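Local atomic coordinates of putative drug/sodium antiporter (Escherichia coli, PDB entry 4Z3N), a protein that is a membrane transporter of the MATE family that moves the genotoxin colibactin, or a precursor of it, and probably works as an antiporter. Residues 30-35 with 333-338; 200-205 with 214-219; 303-308 with 341-346. All blocks are in the same frame, centred on the assembly; numbering follows the deposited sequence.

Interactions 1 and 3 both use helix 326-358: residues 333-338 meet helix 28-56, and 341-346 meet helix 286-322. Their centres lie about 12 Å apart, on the same side of the chain's centre. Interaction 2 is remote, its centre about 39 Å from that of interaction 1 and 34 Å from that of interaction 3, and joins helices 181-204 and 209-232. Along the chain it falls between the two halves of interaction 1 and is complete before interaction 3 begins, whereas interactions 1 and 3 cross. Interactions 2 and 3 pack helices that follow each other in sequence, while interaction 1 brings an early helix against a late one in this all-helical membrane protein.

Interaction 1: residues 30-35 with 333-338; sequences KLLLRM and YWAAVA. With OLC ((2R)-2,3-dihydroxypropyl (9Z)-octadec-9-enoate), chain F.
Ala335 and Ala336, the two residues that receive Leu32, stand on a helical turn closed by the backbone bond from Val337 N to Tyr333 O, 2.9 Å. No polar bond joins 30-35 to 333-338; Tyr333 OH bonds instead to Ile388 O of helix 382-399, and what joins the two segments is a single leucine branch. Leu32 has CG beside its backbone N and anti to the carbonyl carbon (chi1 -73°), which carries the isobutyl group across the gap and leaves CD1 as the touching methyl. CD1 lies 3.8 Å from Ala335 CB and also 3.8 Å from Ala336 CB, and besides these two methyls it lies against the backbone, 3.4 Å from Ala336 N. The CB of Ala335 is directed at helix 28-56, while that of Ala336 lies along the flank. Methyl side chains allow the backbones to come fairly close: Leu32 CA and Ala336 CA are 7.0 Å apart.

Neighbours widen the patch. Ala335 also touches Leu28 and Tyr29 of helix 28-56, and Ala336 reaches Ile309 of helix 286-322 and Leu391 of helix 382-399. The far side of the 333-338 turn carries the aromatic residues. Tyr333 brings CE2 3.5 Å above the plane of the Trp334 ring, over its centre. Over the opposite indole face lies C8 of the monoolein acyl chain, 3.7 Å above the Trp334 ring plane and offset toward its rim. One turn thus has a protein-facing side of small alanines and another side that meets lipid.

Both predicted transmembrane helices are buried where they touch, yet only 97 Å² is shared. Methyl contacts carry no directional bond, so this small junction rests on shape and dispersion.

Interaction 2: residues 200-205 with 214-219; sequences PIMIFV and ALASFL. With OLC ((2R)-2,3-dihydroxypropyl (9Z)-octadec-9-enoate), chain G.
Met202 is the bump of this contact: it alone of residues 200-205 touches residues 214-219, where Leu215, Ala216 and Leu219 form the hollow. Its CG stands beside the backbone N (chi1 -56°) and the chain then bends at chi2 (-67°), so successive atoms meet successive walls. CG passes 4.3 Å from Ala216 CB, the low floor of the hollow. The sulphur follows, with Met202 SD 4.1 Å from Leu215 CD2, the two side chains crossing at about a right angle. At the end, Met202 CE rests 3.9 Å from Leu219 CD1.

Leu198, one turn before Met202, extends the same packing onto Ala216 and Leu219. Leu215 also faces lipid with its other methyl, CD1, 4.2 Å from monoolein C15. Phe218 joins it there, its CD2 lying 3.9 Å from that same C15.

Helix 181-204 is kinked at Pro200, whose N makes no bond to the preceding turn, and a backbone hydrogen bond between Met202 and Phe208 ties it to the chain beyond. With segment axes 9.6 Å apart and directions 146° from one another, the arrangement is that of an antiparallel helical hairpin, two successive, predicted transmembrane helices joined by a short connection.

Interaction 3: residues 303-308 with 341-346; sequences ITPMLA and FSIVLV
Val344 CG2 and Ile343 CG2 are the two methyls that reach the helix carrying Pro305 and Met306. Ile343 CG2 lies 3.9 Å from Pro305 CB, against the side of the pyrrolidine ring. Val344 CG2 sits between both partners, 4.3 Å from Pro305 CG and 3.8 Å from Met306 CE. The methionine gets there by a route of its own: its CB leaves along the flank of the helix, but a bend at chi3 (-49°) returns its methyl end to the valine. On the other helix, Val344 CG2 stands anti to the carbonyl carbon, beside the backbone N, a placing that leaves it as the methyl toward Met306, whose CB is also 4.2 Å from it.

The segment axes approach to 8.7 Å with their directions 166° apart, a nearly antiparallel pairing of successive, predicted transmembrane helices, 286-322 and 326-358, within the MATE fold. The 181 Å² buried between the segments is wholly apolar in its touching atoms.

Behind this first shell, the backbone around Pro305 is distorted. The nitrogens of Pro305 and Met306 make no regular bond to the turn before, the proline having no N-H to give, and Met306 N has instead a weak bond to Ile303 O (3.1 Å). Regular bonding has returned at Ala308 N, 3.0 Å from Thr304 O. Thr304 OG1 turns back to hydrogen-bond Phe301 O, using the side chain inside the same helix.

Further out, Phe40 of helix 28-56 touches Thr304, Pro305 and Ala308. Helix 382-399 bounds another part of the contact: Ala387 and Leu390 touch Met306, Pro384 touches Val344, and Phe385 meets the Phe341 ring edge-to-face. A bound monoolein lies about 6 Å from the Met306 side chain.

Interaction 1: residues 30-35 with 333-338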
loop_
_atom_site.group_PDB
_atom_site.type_symbol
_atom_site.label_atom_id
_atom_site.label_comp_id
_atom_site.label_asym_id
_atom_site.label_seq_id
_atom_site.Cartn_x
_atom_site.Cartn_y
_atom_site.Cartn_z
ATOM N N LYS A 30 -20.000 10.222 6.953
ATOM C CA LYS A 30 -20.801 9.314 6.132
ATOM C C LYS A 30 -20.156 9.106 4.755
ATOM O O LYS A 30 -20.042 7.978 4.264
ATOM C CB LYS A 30 -22.242 9.840 5.967
ATOM C CG LYS A 30 -23.048 9.903 7.269
ATOM C CD LYS A 30 -22.878 8.617 8.091
ATOM C CE LYS A 30 -23.416 8.765 9.518
ATOM N NZ LYS A 30 -22.337 8.790 10.563
ATOM N N LEU A 31 -19.726 10.201 4.144
ATOM C CA LEU A 31 -19.109 10.144 2.829
ATOM C C LEU A 31 -17.824 9.291 2.825
ATOM O O LEU A 31 -17.687 8.393 2.001
ATOM C CB LEU A 31 -18.830 11.563 2.331
ATOM C CG LEU A 31 -18.084 11.673 1.003
ATOM C CD1 LEU A 31 -18.830 10.974 -0.145
ATOM C CD2 LEU A 31 -17.746 13.148 0.670
ATOM N N LEU A 32 -16.898 9.547 3.748
ATOM C CA LEU A 32 -15.663 8.769 3.800
ATOM C C LEU A 32 -15.888 7.283 4.144
ATOM O O LEU A 32 -15.204 6.401 3.608
ATOM C CB LEU A 32 -14.689 9.382 4.808
ATOM C CG LEU A 32 -14.006 10.682 4.404
ATOM C CD1 LEU A 32 -13.329 11.305 5.609
ATOM C CD2 LEU A 32 -13.005 10.453 3.284
ATOM N N LEU A 33 -16.823 7.002 5.043
ATOM C CA LEU A 33 -17.038 5.630 5.478
ATOM C C LEU A 33 -17.659 4.800 4.397
ATOM O O LEU A 33 -17.287 3.649 4.203
ATOM C CB LEU A 33 -17.932 5.575 6.704
ATOM C CG LEU A 33 -17.226 5.734 8.034
ATOM C CD1 LEU A 33 -18.260 5.571 9.130
ATOM C CD2 LEU A 33 -16.099 4.708 8.127
ATOM N N ARG A 34 -18.628 5.376 3.698
ATOM C CA ARG A 34 -19.342 4.621 2.681
ATOM C C ARG A 34 -18.422 4.297 1.520
ATOM O O ARG A 34 -18.631 3.329 0.794
ATOM C CB ARG A 34 -20.548 5.389 2.188
ATOM C CG ARG A 34 -20.279 6.137 0.940
ATOM C CD ARG A 34 -21.329 7.210 0.765
ATOM N NE ARG A 34 -22.265 6.874 -0.294
ATOM C CZ ARG A 34 -23.285 7.641 -0.642
ATOM N NH1 ARG A 34 -23.494 8.786 0.004
ATOM N NH2 ARG A 34 -24.090 7.259 -1.627
ATOM N N MET A 35 -17.418 5.135 1.332
ATOM C CA MET A 35 -16.396 4.893 0.342
ATOM C C MET A 35 -15.291 3.981 0.845
ATOM O O MET A 35 -14.758 3.165 0.083
ATOM C CB MET A 35 -15.813 6.213 -0.114
ATOM C CG MET A 35 -16.788 7.046 -0.897
ATOM S SD MET A 35 -16.056 8.616 -1.321
ATOM C CE MET A 35 -14.874 8.126 -2.572
ATOM N N TYR A 333 -9.824 16.017 5.268
ATOM C CA TYR A 333 -8.627 15.457 5.891
ATOM C C TYR A 333 -8.804 15.178 7.395
ATOM O O TYR A 333 -8.532 14.069 7.858
ATOM C CB TYR A 333 -7.445 16.379 5.687
ATOM C CG TYR A 333 -6.296 16.053 6.601
ATOM C CD1 TYR A 333 -5.393 15.046 6.284
ATOM C CD2 TYR A 333 -6.120 16.746 7.791
ATOM C CE1 TYR A 333 -4.364 14.737 7.134
ATOM C CE2 TYR A 333 -5.089 16.448 8.639
ATOM C CZ TYR A 333 -4.215 15.440 8.310
ATOM O OH TYR A 333 -3.188 15.156 9.170
ATOM N N TRP A 334 -9.280 16.167 8.156
ATOM C CA TRP A 334 -9.482 15.977 9.601
ATOM C C TRP A 334 -10.644 15.035 9.954
ATOM O O TRP A 334 -10.621 14.433 11.029
ATOM C CB TRP A 334 -9.679 17.320 10.307
ATOM C CG TRP A 334 -8.456 18.178 10.306
ATOM C CD1 TRP A 334 -8.250 19.289 9.556
ATOM C CD2 TRP A 334 -7.256 17.984 11.074
ATOM N NE1 TRP A 334 -7.000 19.807 9.803
ATOM C CE2 TRP A 334 -6.370 19.033 10.736
ATOM C CE3 TRP A 334 -6.848 17.035 12.019
ATOM C CZ2 TRP A 334 -5.096 19.160 11.301
ATOM C CZ3 TRP A 334 -5.574 17.162 12.584
ATOM C CH2 TRP A 334 -4.717 18.219 12.218
ATOM N N ALA A 335 -11.644 14.896 9.076
ATOM C CA ALA A 335 -12.678 13.859 9.254
ATOM C C ALA A 335 -12.047 12.454 9.167
ATOM O O ALA A 335 -12.279 11.569 10.021
ATOM C CB ALA A 335 -13.776 14.009 8.216
ATOM N N ALA A 336 -11.251 12.272 8.112
ATOM C CA ALA A 336 -10.444 11.073 7.907
ATOM C C ALA A 336 -9.501 10.785 9.088
ATOM O O ALA A 336 -9.402 9.637 9.530
ATOM C CB ALA A 336 -9.641 11.202 6.623
ATOM N N VAL A 337 -8.794 11.802 9.584
ATOM C CA VAL A 337 -7.878 11.569 10.703
ATOM C C VAL A 337 -8.687 11.098 11.924
ATOM O O VAL A 337 -8.265 10.184 12.637
ATOM C CB VAL A 337 -7.033 12.837 11.078
ATOM C CG1 VAL A 337 -6.362 12.637 12.419
ATOM C CG2 VAL A 337 -5.989 13.144 10.016
ATOM N N ALA A 338 -9.857 11.711 12.145
ATOM C CA ALA A 338 -10.723 11.322 13.250
ATOM C C ALA A 338 -11.156 9.857 13.127
ATOM O O ALA A 338 -11.077 9.101 14.093
ATOM C CB ALA A 338 -11.927 12.224 13.329
HETATM C C18 OLC F . 2.472 14.543 19.311
HETATM C C10 OLC F . -5.565 18.857 16.658
HETATM C C9 OLC F . -6.792 19.185 16.196
HETATM C C17 OLC F . 1.902 15.234 18.082
HETATM C C11 OLC F . -4.900 17.554 16.251
HETATM C C8 OLC F . -6.918 19.871 14.845
HETATM C C16 OLC F . 0.386 15.275 18.148
HETATM C C12 OLC F . -3.393 17.718 16.255
HETATM C C7 OLC F . -8.293 20.484 14.645
HETATM C C15 OLC F . -0.240 15.807 16.865
HETATM C C13 OLC F . -2.683 16.445 16.700
HETATM C C6 OLC F . -8.161 21.722 13.792
HETATM C C14 OLC F . -1.302 16.832 17.200
#

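Interaction 2: residues 200-205 with 214-219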
loop_
_atom_site.group_PDB
_atom_site.type_symbol
_atom_site.label_atom_id
_atom_site.label_comp_id
_atom_site.label_asym_id
_atom_site.label_seq_id
_atom_site.Cartn_x
_atom_site.Cartn_y
_atom_site.Cartn_z
ATOM N N PRO A 200 -8.123 -25.767 -6.358
ATOM C CA PRO A 200 -8.351 -27.216 -6.327
ATOM C C PRO A 200 -8.214 -27.842 -7.723
ATOM O O PRO A 200 -7.536 -28.859 -7.883
ATOM C CB PRO A 200 -9.788 -27.342 -5.800
ATOM C CG PRO A 200 -10.134 -25.997 -5.240
ATOM C CD PRO A 200 -9.327 -25.003 -5.983
ATOM N N ILE A 201 -8.828 -27.215 -8.723
ATOM C CA ILE A 201 -8.836 -27.752 -10.082
ATOM C C ILE A 201 -7.440 -27.872 -10.710
ATOM O O ILE A 201 -7.208 -28.726 -11.567
ATOM C CB ILE A 201 -9.706 -26.890 -11.006
ATOM C CG1 ILE A 201 -11.110 -26.725 -10.435
ATOM C CG2 ILE A 201 -9.789 -27.492 -12.388
ATOM C CD1 ILE A 201 -11.935 -25.741 -11.230
ATOM N N MET A 202 -6.513 -27.015 -10.305
ATOM C CA MET A 202 -5.171 -27.059 -10.870
ATOM C C MET A 202 -4.367 -28.165 -10.247
ATOM O O MET A 202 -3.425 -28.659 -10.848
ATOM C CB MET A 202 -4.443 -25.730 -10.677
ATOM C CG MET A 202 -5.175 -24.539 -11.247
ATOM S SD MET A 202 -5.267 -24.598 -13.041
ATOM C CE MET A 202 -6.554 -23.366 -13.337
ATOM N N ILE A 203 -4.723 -28.526 -9.021
ATOM C CA ILE A 203 -4.042 -29.596 -8.290
ATOM C C ILE A 203 -4.536 -30.997 -8.690
ATOM O O ILE A 203 -3.771 -31.961 -8.711
ATOM C CB ILE A 203 -4.226 -29.424 -6.778
ATOM C CG1 ILE A 203 -3.809 -28.028 -6.350
ATOM C CG2 ILE A 203 -3.414 -30.441 -6.023
ATOM C CD1 ILE A 203 -4.304 -27.650 -4.973
ATOM N N PHE A 204 -5.816 -31.088 -9.024
ATOM C CA PHE A 204 -6.506 -32.365 -9.116
ATOM C C PHE A 204 -6.855 -32.700 -10.560
ATOM O O PHE A 204 -6.472 -33.761 -11.056
ATOM C CB PHE A 204 -7.756 -32.363 -8.229
ATOM C CG PHE A 204 -7.452 -32.263 -6.755
ATOM C CD1 PHE A 204 -6.329 -32.875 -6.223
ATOM C CD2 PHE A 204 -8.278 -31.540 -5.911
ATOM C CE1 PHE A 204 -6.036 -32.777 -4.869
ATOM C CE2 PHE A 204 -7.994 -31.436 -4.560
ATOM C CZ PHE A 204 -6.871 -32.052 -4.036
ATOM N N VAL A 205 -7.625 -31.841 -11.218
ATOM C CA VAL A 205 -7.848 -32.005 -12.656
ATOM C C VAL A 205 -6.573 -31.897 -13.516
ATOM O O VAL A 205 -6.260 -32.808 -14.278
ATOM C CB VAL A 205 -8.837 -30.980 -13.194
ATOM C CG1 VAL A 205 -9.108 -31.271 -14.651
ATOM C CG2 VAL A 205 -10.122 -30.996 -12.383
ATOM N N ALA A 214 -0.333 -20.808 -8.098
ATOM C CA ALA A 214 0.140 -19.563 -8.682
ATOM C C ALA A 214 -0.728 -19.132 -9.885
ATOM O O ALA A 214 -1.198 -17.994 -9.934
ATOM C CB ALA A 214 1.578 -19.698 -9.090
ATOM N N LEU A 215 -0.948 -20.034 -10.838
ATOM C CA LEU A 215 -1.756 -19.720 -12.019
ATOM C C LEU A 215 -3.225 -19.446 -11.669
ATOM O O LEU A 215 -3.904 -18.658 -12.345
ATOM C CB LEU A 215 -1.683 -20.855 -13.055
ATOM C CG LEU A 215 -2.662 -20.662 -14.221
ATOM C CD1 LEU A 215 -2.240 -19.463 -15.091
ATOM C CD2 LEU A 215 -2.844 -21.940 -15.053
ATOM N N ALA A 216 -3.723 -20.097 -10.620
ATOM C CA ALA A 216 -5.090 -19.832 -10.167
ATOM C C ALA A 216 -5.200 -18.390 -9.653
ATOM O O ALA A 216 -6.156 -17.677 -9.965
ATOM C CB ALA A 216 -5.508 -20.824 -9.092
ATOM N N SER A 217 -4.210 -17.978 -8.862
ATOM C CA SER A 217 -4.116 -16.613 -8.369
ATOM C C SER A 217 -4.108 -15.632 -9.542
ATOM O O SER A 217 -4.774 -14.605 -9.514
ATOM C CB SER A 217 -2.859 -16.428 -7.510
ATOM O OG SER A 217 -3.041 -16.899 -6.175
ATOM N N PHE A 218 -3.367 -15.967 -10.586
ATOM C CA PHE A 218 -3.274 -15.104 -11.737
ATOM C C PHE A 218 -4.582 -15.041 -12.576
ATOM O O PHE A 218 -4.920 -13.987 -13.131
ATOM C CB PHE A 218 -2.087 -15.544 -12.597
ATOM C CG PHE A 218 -1.848 -14.666 -13.788
ATOM C CD1 PHE A 218 -1.681 -13.300 -13.635
ATOM C CD2 PHE A 218 -1.797 -15.202 -15.057
ATOM C CE1 PHE A 218 -1.469 -12.489 -14.726
ATOM C CE2 PHE A 218 -1.583 -14.390 -16.153
ATOM C CZ PHE A 218 -1.415 -13.032 -15.988
ATOM N N LEU A 219 -5.315 -16.147 -12.680
ATOM C CA LEU A 219 -6.558 -16.135 -13.457
ATOM C C LEU A 219 -7.619 -15.416 -12.642
ATOM O O LEU A 219 -8.576 -14.853 -13.185
ATOM C CB LEU A 219 -7.014 -17.558 -13.827
ATOM C CG LEU A 219 -6.107 -18.363 -14.780
ATOM C CD1 LEU A 219 -6.543 -19.814 -14.864
ATOM C CD2 LEU A 219 -6.062 -17.750 -16.172
HETATM C C18 OLC G . 2.868 -16.593 -11.160
HETATM C C17 OLC G . 1.835 -17.100 -12.161
HETATM C C16 OLC G . 2.432 -17.220 -13.549
HETATM C C15 OLC G . 1.357 -17.368 -14.602
HETATM C C13 OLC G . 1.645 -18.437 -16.902
HETATM C C14 OLC G . 1.931 -17.230 -16.009
#

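Interaction 3: residues 303-308 with 341-346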
loop_
_atom_site.group_PDB
_atom_site.type_symbol
_atom_site.label_atom_id
_atom_site.label_comp_id
_atom_site.label_asym_id
_atom_site.label_seq_id
_atom_site.Cartn_x
_atom_site.Cartn_y
_atom_site.Cartn_z
ATOM N N ILE A 303 -3.095 -1.564 10.615
ATOM C CA ILE A 303 -2.896 -0.324 9.898
ATOM C C ILE A 303 -3.807 -0.238 8.658
ATOM O O ILE A 303 -3.989 0.840 8.080
ATOM C CB ILE A 303 -1.387 -0.200 9.553
ATOM C CG1 ILE A 303 -0.576 -0.048 10.834
ATOM C CG2 ILE A 303 -1.087 0.874 8.511
ATOM C CD1 ILE A 303 0.915 -0.185 10.622
ATOM N N THR A 304 -4.400 -1.369 8.275
ATOM C CA THR A 304 -5.125 -1.459 7.004
ATOM C C THR A 304 -6.380 -0.572 6.955
ATOM O O THR A 304 -6.666 -0.004 5.912
ATOM C CB THR A 304 -5.511 -2.936 6.636
ATOM O OG1 THR A 304 -6.016 -3.630 7.780
ATOM C CG2 THR A 304 -4.313 -3.690 6.112
ATOM N N PRO A 305 -7.128 -0.445 8.072
ATOM C CA PRO A 305 -8.297 0.446 8.069
ATOM C C PRO A 305 -7.937 1.904 7.734
ATOM O O PRO A 305 -8.757 2.640 7.183
ATOM C CB PRO A 305 -8.842 0.320 9.502
ATOM C CG PRO A 305 -7.750 -0.235 10.290
ATOM C CD PRO A 305 -6.963 -1.106 9.375
ATOM N N MET A 306 -6.710 2.302 8.043
ATOM C CA MET A 306 -6.238 3.634 7.687
ATOM C C MET A 306 -5.886 3.757 6.189
ATOM O O MET A 306 -6.009 4.839 5.592
ATOM C CB MET A 306 -5.047 3.993 8.571
ATOM C CG MET A 306 -3.998 4.856 7.940
ATOM S SD MET A 306 -2.405 4.465 8.705
ATOM C CE MET A 306 -2.818 4.524 10.447
ATOM N N LEU A 307 -5.460 2.649 5.582
ATOM C CA LEU A 307 -5.189 2.632 4.147
ATOM C C LEU A 307 -6.502 2.704 3.365
ATOM O O LEU A 307 -6.571 3.324 2.305
ATOM C CB LEU A 307 -4.395 1.384 3.750
ATOM C CG LEU A 307 -2.977 1.223 4.316
ATOM C CD1 LEU A 307 -2.335 -0.024 3.775
ATOM C CD2 LEU A 307 -2.126 2.414 3.997
ATOM N N ALA A 308 -7.539 2.073 3.908
ATOM C CA ALA A 308 -8.888 2.137 3.345
ATOM C C ALA A 308 -9.467 3.562 3.348
ATOM O O ALA A 308 -9.980 4.038 2.329
ATOM C CB ALA A 308 -9.806 1.205 4.103
ATOM N N PHE A 341 -7.676 7.518 13.166
ATOM C CA PHE A 341 -7.047 7.515 14.475
ATOM C C PHE A 341 -7.876 6.637 15.429
ATOM O O PHE A 341 -7.342 5.803 16.147
ATOM C CB PHE A 341 -6.919 8.955 15.000
ATOM C CG PHE A 341 -6.025 9.094 16.180
ATOM C CD1 PHE A 341 -6.468 8.774 17.445
ATOM C CD2 PHE A 341 -4.733 9.554 16.024
ATOM C CE1 PHE A 341 -5.627 8.909 18.532
ATOM C CE2 PHE A 341 -3.882 9.676 17.109
ATOM C CZ PHE A 341 -4.332 9.359 18.358
ATOM N N SER A 342 -9.191 6.809 15.399
ATOM C CA SER A 342 -10.065 6.175 16.366
ATOM C C SER A 342 -10.063 4.669 16.234
ATOM O O SER A 342 -9.895 3.955 17.219
ATOM C CB SER A 342 -11.491 6.708 16.225
ATOM O OG SER A 342 -11.599 7.972 16.840
ATOM N N ILE A 343 -10.282 4.191 15.017
ATOM C CA ILE A 343 -10.179 2.770 14.728
ATOM C C ILE A 343 -8.795 2.175 15.054
ATOM O O ILE A 343 -8.716 1.144 15.728
ATOM C CB ILE A 343 -10.500 2.503 13.258
ATOM C CG1 ILE A 343 -11.778 3.261 12.882
ATOM C CG2 ILE A 343 -10.549 0.987 12.982
ATOM C CD1 ILE A 343 -12.342 2.937 11.510
ATOM N N VAL A 344 -7.714 2.802 14.587
ATOM C CA VAL A 344 -6.395 2.213 14.787
ATOM C C VAL A 344 -5.998 2.198 16.275
ATOM O O VAL A 344 -5.311 1.274 16.726
ATOM C CB VAL A 344 -5.295 2.934 13.967
ATOM C CG1 VAL A 344 -3.915 2.478 14.407
ATOM C CG2 VAL A 344 -5.474 2.683 12.491
ATOM N N LEU A 345 -6.438 3.200 17.037
ATOM C CA LEU A 345 -6.160 3.226 18.467
ATOM C C LEU A 345 -6.753 1.991 19.187
ATOM O O LEU A 345 -6.071 1.330 20.000
ATOM C CB LEU A 345 -6.691 4.505 19.081
ATOM C CG LEU A 345 -6.610 4.612 20.606
ATOM C CD1 LEU A 345 -5.139 4.759 21.045
ATOM C CD2 LEU A 345 -7.503 5.769 21.124
ATOM N N VAL A 346 -8.008 1.676 18.865
ATOM C CA VAL A 346 -8.662 0.459 19.345
ATOM C C VAL A 346 -7.902 -0.827 18.950
ATOM O O VAL A 346 -7.647 -1.684 19.794
ATOM C CB VAL A 346 -10.122 0.386 18.841
ATOM C CG1 VAL A 346 -10.765 -0.973 19.189
ATOM C CG2 VAL A 346 -10.909 1.528 19.434
#